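Local atomic coordinates of ORF 37 (Human herpesvirus 8 type M, PDB entry 3FHD), a protein that processes branched or non-linear viral DNA intermediates as a PD-(D/E)XK-type exonuclease and endonuclease of the herpesvirus alkaline nuclease family. Residues 347-352 against 471-476. Numbering follows the deposited sequence.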
# COMPACT_ATOMS: atom_id res chain seq x y z
N HIS A 347 24.55 -12.46 -1.01
CA HIS A 347 23.35 -12.15 -0.27
C HIS A 347 23.62 -11.13 0.84
O HIS A 347 22.98 -11.21 1.89
CB HIS A 347 22.74 -13.42 0.32
CG HIS A 347 22.19 -14.38 -0.70
ND1 HIS A 347 22.77 -15.61 -0.95
CD2 HIS A 347 21.12 -14.30 -1.52
CE1 HIS A 347 22.08 -16.25 -1.87
NE2 HIS A 347 21.06 -15.48 -2.23
N ASN A 348 24.54 -10.19 0.62
CA ASN A 348 24.91 -9.21 1.65
C ASN A 348 23.77 -8.25 2.07
O ASN A 348 23.62 -7.93 3.25
CB ASN A 348 26.25 -8.48 1.35
CG ASN A 348 26.25 -7.68 0.03
OD1 ASN A 348 25.46 -7.96 -0.88
ND2 ASN A 348 27.17 -6.69 -0.08
N LEU A 349 22.94 -7.84 1.11
CA LEU A 349 21.75 -7.04 1.43
C LEU A 349 20.79 -7.82 2.34
O LEU A 349 20.32 -7.30 3.33
CB LEU A 349 21.03 -6.59 0.15
CG LEU A 349 19.88 -5.59 0.30
CD1 LEU A 349 19.89 -4.61 -0.86
CD2 LEU A 349 18.53 -6.30 0.42
N ILE A 350 20.54 -9.10 2.01
CA ILE A 350 19.70 -9.96 2.86
C ILE A 350 20.25 -10.08 4.29
O ILE A 350 19.52 -9.91 5.27
CB ILE A 350 19.40 -11.35 2.22
CG1 ILE A 350 18.37 -11.23 1.08
CG2 ILE A 350 18.85 -12.33 3.26
CD1 ILE A 350 16.98 -10.80 1.52
N ARG A 351 21.56 -10.34 4.40
CA ARG A 351 22.20 -10.44 5.71
C ARG A 351 21.98 -9.18 6.55
O ARG A 351 21.66 -9.27 7.75
CB ARG A 351 23.69 -10.73 5.55
CG ARG A 351 24.23 -11.61 6.63
CD ARG A 351 25.74 -11.79 6.50
NE ARG A 351 26.11 -12.43 5.24
CZ ARG A 351 26.24 -13.75 5.05
NH1 ARG A 351 26.03 -14.62 6.04
NH2 ARG A 351 26.59 -14.19 3.85
N GLU A 352 22.14 -8.02 5.92
CA GLU A 352 21.98 -6.72 6.58
C GLU A 352 20.53 -6.51 7.06
O GLU A 352 20.29 -6.01 8.17
CB GLU A 352 22.42 -5.61 5.62
CG GLU A 352 22.12 -4.18 6.06
CD GLU A 352 23.27 -3.53 6.83
OE1 GLU A 352 23.93 -4.22 7.66
OE2 GLU A 352 23.50 -2.31 6.61
N LYS A 471 17.54 0.04 1.29
CA LYS A 471 16.49 0.77 0.58
C LYS A 471 16.99 1.46 -0.67
O LYS A 471 16.36 1.40 -1.72
CB LYS A 471 15.88 1.85 1.46
CG LYS A 471 14.77 1.38 2.32
CD LYS A 471 14.52 2.39 3.40
CE LYS A 471 13.37 3.28 3.10
NZ LYS A 471 12.94 4.00 4.32
N HIS A 472 18.13 2.15 -0.54
CA HIS A 472 18.73 2.84 -1.68
C HIS A 472 18.97 1.89 -2.88
O HIS A 472 18.64 2.22 -4.01
CB HIS A 472 20.00 3.59 -1.27
CG HIS A 472 20.71 4.27 -2.40
ND1 HIS A 472 21.72 3.67 -3.13
CD2 HIS A 472 20.56 5.51 -2.93
CE1 HIS A 472 22.15 4.50 -4.05
NE2 HIS A 472 21.46 5.63 -3.96
N ARG A 473 19.53 0.70 -2.61
CA ARG A 473 19.86 -0.24 -3.71
C ARG A 473 18.59 -0.77 -4.41
O ARG A 473 18.51 -0.82 -5.63
CB ARG A 473 20.71 -1.40 -3.20
CG ARG A 473 21.33 -2.15 -4.39
CD ARG A 473 21.85 -3.52 -4.05
NE ARG A 473 23.10 -3.46 -3.30
CZ ARG A 473 23.70 -4.54 -2.81
NH1 ARG A 473 23.16 -5.75 -3.03
NH2 ARG A 473 24.83 -4.43 -2.12
N LEU A 474 17.61 -1.16 -3.61
CA LEU A 474 16.36 -1.76 -4.13
C LEU A 474 15.56 -0.73 -4.95
O LEU A 474 15.04 -1.05 -6.04
CB LEU A 474 15.53 -2.37 -2.98
CG LEU A 474 16.21 -3.52 -2.24
CD1 LEU A 474 15.35 -3.96 -1.03
CD2 LEU A 474 16.46 -4.74 -3.17
N LEU A 475 15.47 0.51 -4.45
CA LEU A 475 14.74 1.57 -5.20
C LEU A 475 15.46 1.87 -6.52
O LEU A 475 14.82 2.05 -7.55
CB LEU A 475 14.60 2.87 -4.38
CG LEU A 475 13.69 2.86 -3.14
CD1 LEU A 475 14.00 4.12 -2.22
CD2 LEU A 475 12.21 2.79 -3.54
N HIS A 476 16.80 1.88 -6.50
CA HIS A 476 17.56 2.07 -7.74
C HIS A 476 17.28 0.96 -8.80
O HIS A 476 17.10 1.24 -9.98
CB HIS A 476 19.07 2.17 -7.45
CG HIS A 476 19.91 2.18 -8.69
ND1 HIS A 476 20.08 3.32 -9.45
CD2 HIS A 476 20.57 1.19 -9.33
CE1 HIS A 476 20.86 3.04 -10.48
NE2 HIS A 476 21.17 1.75 -10.43
O HOH W 1 23.10 -8.48 -1.80
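The guanidinium of Arg473 meets Asn348 at its edge and Leu349 over one face. Asn348 OD1 lies near the guanidinium plane, 3.8 Å from Arg473 NH2, too far for a direct bond. Leu349 CD1 sits over the face, about equally far from NE and NH1, and Leu349 CB comes to 3.9 Å from Arg473 NH1. The amide plane of Asn348 is turned 43° from the guanidinium, and the amide comes in roughly perpendicular to the arginine chain. One water joins them. It donates to Asn348 OD1 at 2.6 Å and accepts from Arg473 NH1 at 3.0 Å. It also accepts from the backbone Leu349 N. A chi1 of 60° sets the Asn348 amide between its own N and carbonyl carbon, where OD1 can also take a weak bond from Leu349 N.

The apolar part lies beside this bridge. Leu349 and Arg473 run alongside one another, pointing opposite ways, with Leu349 CD1 3.9 Å from Arg473 CD. The same methyl reaches Leu474 CG at 4.1 Å. With CG anti to the backbone N, Arg473 extends towards helix 348-355 before bending at chi3.

The contact joins the first turn of helix 348-355 to the early part of the long helix 468-489. The short axes are 11.5 Å apart at 134°, so side chains fill the gap. Leu474 also packs on Phe170 and Val174 of helix 170-175 and Leu400 of helix 394-412. Lys471 forms a salt bridge with Glu407.

This is partly buried helix packing near the surface, away from the magnesium site. Only 204 Å² is buried. The water makes the polar link and ties it to the helix start. Arg473 thus packs its CB and CD on leucine while its head is water-bridged.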